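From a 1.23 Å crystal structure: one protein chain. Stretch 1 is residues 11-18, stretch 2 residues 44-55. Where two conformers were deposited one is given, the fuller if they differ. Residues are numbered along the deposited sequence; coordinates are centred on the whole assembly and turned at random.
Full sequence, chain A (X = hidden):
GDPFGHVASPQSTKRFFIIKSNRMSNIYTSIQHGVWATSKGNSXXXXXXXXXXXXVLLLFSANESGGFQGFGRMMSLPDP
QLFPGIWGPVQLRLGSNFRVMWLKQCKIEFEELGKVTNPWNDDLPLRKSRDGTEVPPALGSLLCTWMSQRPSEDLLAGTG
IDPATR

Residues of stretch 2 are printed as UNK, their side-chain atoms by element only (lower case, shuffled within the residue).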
ATOM      1  N   GLN A  11       3.941 -17.605   9.308  1.00 21.97           N
ATOM      2  CA  GLN A  11       3.116 -18.709   8.830  1.00 24.45           C
ATOM      3  C   GLN A  11       2.027 -18.280   7.858  1.00 24.16           C
ATOM      4  O   GLN A  11       1.392 -19.144   7.244  1.00 29.02           O
ATOM      5  CB  GLN A  11       2.482 -19.478   9.994  1.00 29.72           C
ATOM      6  CG  GLN A  11       1.907 -18.626  11.122  1.00 34.62           C
ATOM      7  CD  GLN A  11       2.980 -18.065  12.046  1.00 41.13           C
ATOM      8  OE1 GLN A  11       4.112 -18.549  12.063  1.00 41.05           O
ATOM      9  NE2 GLN A  11       2.616 -17.066  12.838  1.00 52.04           N
ATOM     10  N   SER A  12       1.798 -16.989   7.691  1.00 17.81           N
ATOM     11  CA  SER A  12       0.693 -16.523   6.872  1.00 15.83           C
ATOM     12  C   SER A  12       1.171 -16.207   5.459  1.00 14.92           C
ATOM     13  O   SER A  12       2.324 -15.825   5.243  1.00 16.66           O
ATOM     14  CB  SER A  12       0.062 -15.276   7.490  1.00 15.79           C
ATOM     15  OG  SER A  12       1.056 -14.315   7.820  1.00 16.58           O
ATOM     16  N   THR A  13       0.260 -16.337   4.498  1.00 14.28           N
ATOM     17  CA  THR A  13       0.561 -15.955   3.122  1.00 13.56           C
ATOM     18  C   THR A  13       0.379 -14.452   2.942  1.00 13.82           C
ATOM     19  O   THR A  13      -0.487 -13.824   3.559  1.00 14.04           O
ATOM     20  CB  THR A  13      -0.328 -16.710   2.137  1.00 14.55           C
ATOM     21  OG1 THR A  13      -1.704 -16.417   2.420  1.00 14.68           O
ATOM     22  CG2 THR A  13      -0.085 -18.223   2.262  1.00 16.08           C
ATOM     23  N   LYS A  14       1.226 -13.865   2.097  1.00 13.79           N
ATOM     24  CA  LYS A  14       1.279 -12.420   1.949  1.00 14.27           C
ATOM     25  C   LYS A  14       1.494 -12.056   0.494  1.00 13.27           C
ATOM     26  O   LYS A  14       2.177 -12.769  -0.243  1.00 14.29           O
ATOM     27  CB  LYS A  14       2.410 -11.833   2.798  1.00 15.62           C
ATOM     28  CG  LYS A  14       2.346 -12.259   4.262  1.00 17.57           C
ATOM     29  CD  LYS A  14       3.591 -11.890   5.029  1.00 19.19           C
ATOM     30  CE  LYS A  14       3.541 -12.473   6.428  1.00 20.62           C
ATOM     31  NZ  LYS A  14       3.886 -13.902   6.471  1.00 20.68           N
ATOM     32  N   ARG A  15       0.894 -10.937   0.089  1.00 12.95           N
ATOM     33  CA  ARG A  15       1.228 -10.280  -1.165  1.00 13.39           C
ATOM     34  C   ARG A  15       1.422  -8.805  -0.872  1.00 12.51           C
ATOM     35  O   ARG A  15       0.800  -8.256   0.037  1.00 13.34           O
ATOM     36  CB  ARG A  15       0.158 -10.508  -2.242  1.00 12.89           C
ATOM     37  CG  ARG A  15       0.113 -11.968  -2.711  1.00 13.60           C
ATOM     38  CD  ARG A  15      -0.993 -12.246  -3.707  1.00 14.86           C
ATOM     39  NE  ARG A  15      -0.708 -11.626  -4.992  1.00 14.46           N
ATOM     40  CZ  ARG A  15      -1.491 -11.753  -6.051  1.00 16.55           C
ATOM     41  NH1 ARG A  15      -2.598 -12.477  -5.964  1.00 19.23           N
ATOM     42  NH2 ARG A  15      -1.160 -11.168  -7.188  1.00 18.64           N
ATOM     43  N   PHE A  16       2.294  -8.165  -1.648  1.00 12.55           N
ATOM     44  CA  PHE A  16       2.779  -6.814  -1.368  1.00 12.98           C
ATOM     45  C   PHE A  16       2.666  -5.965  -2.625  1.00 12.49           C
ATOM     46  O   PHE A  16       3.217  -6.330  -3.673  1.00 13.96           O
ATOM     47  CB  PHE A  16       4.256  -6.860  -0.958  1.00 13.49           C
ATOM     48  CG  PHE A  16       4.554  -7.711   0.247  1.00 13.08           C
ATOM     49  CD1 PHE A  16       4.774  -9.075   0.119  1.00 13.96           C
ATOM     50  CD2 PHE A  16       4.641  -7.140   1.502  1.00 13.26           C
ATOM     51  CE1 PHE A  16       5.076  -9.850   1.229  1.00 14.25           C
ATOM     52  CE2 PHE A  16       4.944  -7.915   2.618  1.00 14.34           C
ATOM     53  CZ  PHE A  16       5.149  -9.277   2.471  1.00 14.49           C
ATOM     54  N   PHE A  17       1.975  -4.837  -2.525  1.00 12.59           N
ATOM     55  CA  PHE A  17       1.751  -3.970  -3.679  1.00 12.85           C
ATOM     56  C   PHE A  17       2.175  -2.554  -3.331  1.00 12.17           C
ATOM     57  O   PHE A  17       1.896  -2.069  -2.236  1.00 13.30           O
ATOM     58  CB  PHE A  17       0.269  -3.946  -4.080  1.00 13.32           C
ATOM     59  CG  PHE A  17      -0.247  -5.279  -4.514  1.00 12.76           C
ATOM     60  CD1 PHE A  17      -0.766  -6.175  -3.587  1.00 13.40           C
ATOM     61  CD2 PHE A  17      -0.203  -5.655  -5.849  1.00 14.43           C
ATOM     62  CE1 PHE A  17      -1.243  -7.416  -3.976  1.00 14.58           C
ATOM     63  CE2 PHE A  17      -0.678  -6.902  -6.244  1.00 14.77           C
ATOM     64  CZ  PHE A  17      -1.200  -7.783  -5.300  1.00 14.89           C
ATOM     65  N   ILE A  18       2.852  -1.893  -4.269  1.00 12.59           N
ATOM     66  CA  ILE A  18       3.207  -0.480  -4.130  1.00 13.12           C
ATOM     67  C   ILE A  18       2.023   0.373  -4.580  1.00 13.06           C
ATOM     68  O   ILE A  18       1.419   0.123  -5.628  1.00 14.73           O
ATOM     69  CB  ILE A  18       4.498  -0.165  -4.910  1.00 15.98           C
ATOM     70  CG1 ILE A  18       5.648  -0.975  -4.282  1.00 19.60           C
ATOM     71  CG2 ILE A  18       4.807   1.339  -4.895  1.00 16.54           C
ATOM     72  CD1 ILE A  18       6.957  -0.953  -5.009  1.00 24.01           C
ATOM     73  N   UNK A  44      -9.479  -4.629  -9.316  1.00 16.47           N
ATOM     74  CA  UNK A  44      -9.739  -6.043  -9.556  1.00 17.44           C
ATOM     75  C   UNK A  44      -8.562  -6.889  -9.090  1.00 17.97           C
ATOM     76  O   UNK A  44      -8.751  -7.923  -8.438  1.00 18.10           O
ATOM     77  c   UNK A  44     -12.024  -7.702 -11.507  1.00 33.88           C
ATOM     78  n   UNK A  44     -13.639  -7.526  -8.218  1.00 54.26           N
ATOM     79  c   UNK A  44     -10.018  -6.277 -11.037  1.00 21.64           C
ATOM     80  c   UNK A  44     -12.991  -8.013  -9.266  1.00 48.80           C
ATOM     81  n   UNK A  44     -12.588  -9.273  -9.267  1.00 53.37           N
ATOM     82  c   UNK A  44     -10.504  -7.682 -11.333  1.00 25.54           C
ATOM     83  n   UNK A  44     -12.731  -7.244 -10.316  1.00 42.18           N
ATOM     84  N   UNK A  45      -7.342  -6.443  -9.393  1.00 17.87           N
ATOM     85  CA  UNK A  45      -6.140  -7.162  -8.988  1.00 19.30           C
ATOM     86  C   UNK A  45      -6.048  -7.281  -7.471  1.00 16.88           C
ATOM     87  O   UNK A  45      -5.751  -8.357  -6.935  1.00 17.68           O
ATOM     88  c   UNK A  45      -2.515  -6.498 -10.102  1.00 30.95           C
ATOM     89  c   UNK A  45      -2.226  -5.036  -9.820  1.00 31.12           C
ATOM     90  c   UNK A  45      -4.924  -6.422  -9.547  1.00 23.16           C
ATOM     91  n   UNK A  45      -1.269  -4.459 -10.809  1.00 35.13           N
ATOM     92  c   UNK A  45      -3.595  -7.026  -9.179  1.00 27.65           C
ATOM     93  N   UNK A  46      -6.288  -6.176  -6.758  1.00 15.75           N
ATOM     94  CA  UNK A  46      -6.238  -6.211  -5.299  1.00 14.95           C
ATOM     95  C   UNK A  46      -7.376  -7.046  -4.729  1.00 14.60           C
ATOM     96  O   UNK A  46      -7.193  -7.742  -3.724  1.00 15.63           O
ATOM     97  c   UNK A  46      -5.018  -3.927  -4.975  1.00 15.66           C
ATOM     98  c   UNK A  46      -3.752  -4.577  -4.440  1.00 16.84           C
ATOM     99  c   UNK A  46      -6.252  -4.798  -4.707  1.00 14.24           C
ATOM    100  c   UNK A  46      -5.198  -2.558  -4.353  1.00 17.14           C
ATOM    101  N   UNK A  47      -8.554  -6.986  -5.347  1.00 14.60           N
ATOM    102  CA  UNK A  47      -9.673  -7.795  -4.879  1.00 15.34           C
ATOM    103  C   UNK A  47      -9.345  -9.275  -4.949  1.00 15.22           C
ATOM    104  O   UNK A  47      -9.640 -10.030  -4.016  1.00 15.63           O
ATOM    105  c   UNK A  47     -10.919  -7.505  -5.711  1.00 16.04           C
ATOM    106  o   UNK A  47     -11.354  -6.176  -5.534  1.00 18.59           O
ATOM    107  N   UNK A  48      -8.778  -9.715  -6.072  1.00 15.78           N
ATOM    108  CA  UNK A  48      -8.428 -11.125  -6.217  1.00 15.87           C
ATOM    109  C   UNK A  48      -7.339 -11.536  -5.242  1.00 16.94           C
ATOM    110  O   UNK A  48      -7.342 -12.671  -4.762  1.00 19.03           O
ATOM    111  c   UNK A  48      -9.239 -11.369  -8.586  1.00 17.23           C
ATOM    112  c   UNK A  48      -8.046 -11.433  -7.666  1.00 17.19           C
ATOM    113  o   UNK A  48     -10.373 -11.398  -8.124  1.00 19.85           O
ATOM    114  n   UNK A  48      -8.998 -11.284  -9.883  1.00 19.50           N
ATOM    115  N   UNK A  49      -6.418 -10.625  -4.929  1.00 14.88           N
ATOM    116  CA  UNK A  49      -5.425 -10.902  -3.898  1.00 14.58           C
ATOM    117  C   UNK A  49      -6.072 -10.980  -2.517  1.00 14.74           C
ATOM    118  O   UNK A  49      -5.741 -11.860  -1.717  1.00 14.80           O
ATOM    119  c   UNK A  49      -4.333  -9.831  -3.936  1.00 14.58           C
ATOM    120  N   UNK A  50      -7.007 -10.074  -2.227  1.00 13.66           N
ATOM    121  CA  UNK A  50      -7.619 -10.003  -0.900  1.00 13.87           C
ATOM    122  C   UNK A  50      -8.351 -11.290  -0.539  1.00 14.39           C
ATOM    123  O   UNK A  50      -8.276 -11.759   0.603  1.00 15.26           O
ATOM    124  c   UNK A  50     -11.247  -9.087   1.864  1.00 17.48           C
ATOM    125  c   UNK A  50     -10.598  -9.170   0.648  1.00 16.41           C
ATOM    126  c   UNK A  50      -9.299  -8.708   0.501  1.00 14.81           C
ATOM    127  c   UNK A  50      -8.657  -8.180   1.608  1.00 15.33           C
ATOM    128  c   UNK A  50     -10.610  -8.551   2.954  1.00 17.27           C
ATOM    129  c   UNK A  50      -9.304  -8.091   2.828  1.00 16.39           C
ATOM    130  c   UNK A  50      -8.589  -8.819  -0.823  1.00 15.04           C
ATOM    131  N   UNK A  51      -9.074 -11.869  -1.492  0.80 14.11           N
ATOM    132  CA  UNK A  51      -9.842 -13.066  -1.189  0.80 14.90           C
ATOM    133  C   UNK A  51      -8.979 -14.315  -1.087  0.80 14.41           C
ATOM    134  O   UNK A  51      -9.415 -15.300  -0.492  0.80 16.08           O
ATOM    135  c   UNK A  51     -10.935 -13.267  -2.247  0.80 16.07           C
ATOM    136  o   UNK A  51     -10.341 -13.499  -3.531  0.80 18.04           O
ATOM    137  c   UNK A  51     -11.863 -12.049  -2.325  0.80 16.52           C
ATOM    138  N   UNK A  52      -7.771 -14.295  -1.639  1.00 15.27           N
ATOM    139  CA  UNK A  52      -6.963 -15.498  -1.788  1.00 15.74           C
ATOM    140  C   UNK A  52      -5.625 -15.432  -1.068  1.00 15.93           C
ATOM    141  O   UNK A  52      -4.781 -16.297  -1.292  1.00 21.66           O
ATOM    142  o   UNK A  52      -5.934 -14.742  -3.841  1.00 20.50           O
ATOM    143  c   UNK A  52      -6.722 -15.778  -3.272  1.00 16.88           C
ATOM    144  N   UNK A  53      -5.404 -14.433  -0.228  1.00 14.14           N
ATOM    145  CA  UNK A  53      -4.154 -14.280   0.495  1.00 13.64           C
ATOM    146  C   UNK A  53      -4.493 -13.950   1.935  1.00 13.84           C
ATOM    147  O   UNK A  53      -5.473 -13.242   2.195  1.00 14.56           O
ATOM    148  o   UNK A  53      -3.330 -13.208  -1.525  1.00 16.12           O
ATOM    149  c   UNK A  53      -1.904 -13.169   0.396  1.00 15.10           C
ATOM    150  c   UNK A  53      -3.328 -13.125  -0.099  1.00 13.63           C
ATOM    151  N   UNK A  54      -3.684 -14.447   2.871  1.00 13.45           N
ATOM    152  CA  UNK A  54      -3.963 -14.147   4.271  1.00 13.95           C
ATOM    153  C   UNK A  54      -3.850 -12.652   4.551  1.00 13.90           C
ATOM    154  O   UNK A  54      -4.694 -12.081   5.247  1.00 16.66           O
ATOM    155  o   UNK A  54      -4.224 -16.943   4.515  1.00 16.22           O
ATOM    156  o   UNK A  54      -2.328 -17.137   5.592  1.00 15.53           O
ATOM    157  c   UNK A  54      -3.044 -14.940   5.198  1.00 14.60           C
ATOM    158  c   UNK A  54      -3.227 -16.446   5.087  1.00 14.63           C
ATOM    159  N   UNK A  55      -2.818 -12.002   4.009  1.00 12.95           N
ATOM    160  CA  UNK A  55      -2.574 -10.568   4.178  1.00 13.14           C
ATOM    161  C   UNK A  55      -2.175  -9.935   2.861  1.00 13.14           C
ATOM    162  O   UNK A  55      -1.233 -10.400   2.212  1.00 14.56           O
ATOM    163  n   UNK A  55      -1.594 -12.018   8.390  1.00 16.15           N
ATOM    164  c   UNK A  55      -1.645 -10.890   6.511  1.00 13.50           C
ATOM    165  n   UNK A  55      -2.619 -10.436   7.369  1.00 14.21           N
ATOM    166  c   UNK A  55      -0.999 -11.887   7.161  1.00 15.38           C
ATOM    167  c   UNK A  55      -1.431 -10.302   5.158  1.00 13.47           C
ATOM    168  c   UNK A  55      -2.574 -11.134   8.489  1.00 14.95           C
TER
HETATM  169  O   HOH W   1       0.043 -13.716  10.222  1.00 16.88           O
HETATM  170  O   HOH W   2      -3.366 -17.994   0.997  1.00 15.63           O
HETATM  171  O   HOH W   3      -3.432 -14.573  -4.178  1.00 27.66           O

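Position 44 carries three carbons, a nitrogen, then a carbon with two more nitrogens, a guanidinium that stays out of reach of stretch 1: Arg44. Position 45 has four carbons in a row ending in nitrogen, its second carbon 4.1 Å from CE2 of Phe17; this is Lys45, and that carbon is CG. At 46, four carbons fork at the second, and one tip lies over the face of the Phe17 ring. The residue is Leu46; its CD2 sits 3.6 Å from the centroid of the ring of Phe17, 18° off the normal, a CH-pi contact.

Position 47, one carbon and one oxygen, is Ser47, out of reach. Position 48 has two carbons, the second bearing one oxygen and one nitrogen, and its end leads away: Asn48. A single carbon at 49 makes Ala49. It points toward the strand, and its CB lies 3.9 Å from Phe17 CE1 and 3.8 Å from Arg15 NH1, over one face of that guanidinium. This one methyl therefore touches both the aromatic ring of Phe17 and the guanidinium of Arg15.

Position 50, one carbon and a six-carbon ring, is Phe50, out of reach of stretch 1. At 51 one carbon carries an oxygen and a carbon, also out of reach: Thr51. Position 52, one carbon and one oxygen, is Ser52, whose OG donates to Asn48 O at 2.7 Å. Position 53 again has a carbon carrying oxygen and carbon; the oxygen is 3.3 Å from Arg15 CD, the terminal carbon 3.5 Å from Thr13 O. This is Thr53, and its OG1 donates to Ala49 O at 2.8 Å.

Position 54 has two carbons, the second carrying two oxygens, one of which accepts from Thr13 N: Asp54, with OD2 2.9 Å from that nitrogen. In return, Asp54 N donates to Thr13 OG1 at 2.8 Å, so each residue's backbone NH is met by the other's side chain. The last, 55, has one carbon and a five-membered ring of three carbons and two nitrogens, with Ser12 OG at the ring edge. It is His55; water 1 joins its NE2 (3.0 Å) to Ser12 OG (2.7 Å).

The contact changes its means along its length. Helix and strand run nearly antiparallel, at 159°, and pack through Phe17, Leu46 and Ala49. Beyond the helix, the chain becomes a parallel partner of the strand: His55 N donates to Thr13 O at 3.0 Å, and Arg15 N to His55 O at 3.1 Å, bracketing Lys14. Packing holds one end, paired hydrogen bonds the other.

Stretch 2 44-55: RKLSNAFTSTDH
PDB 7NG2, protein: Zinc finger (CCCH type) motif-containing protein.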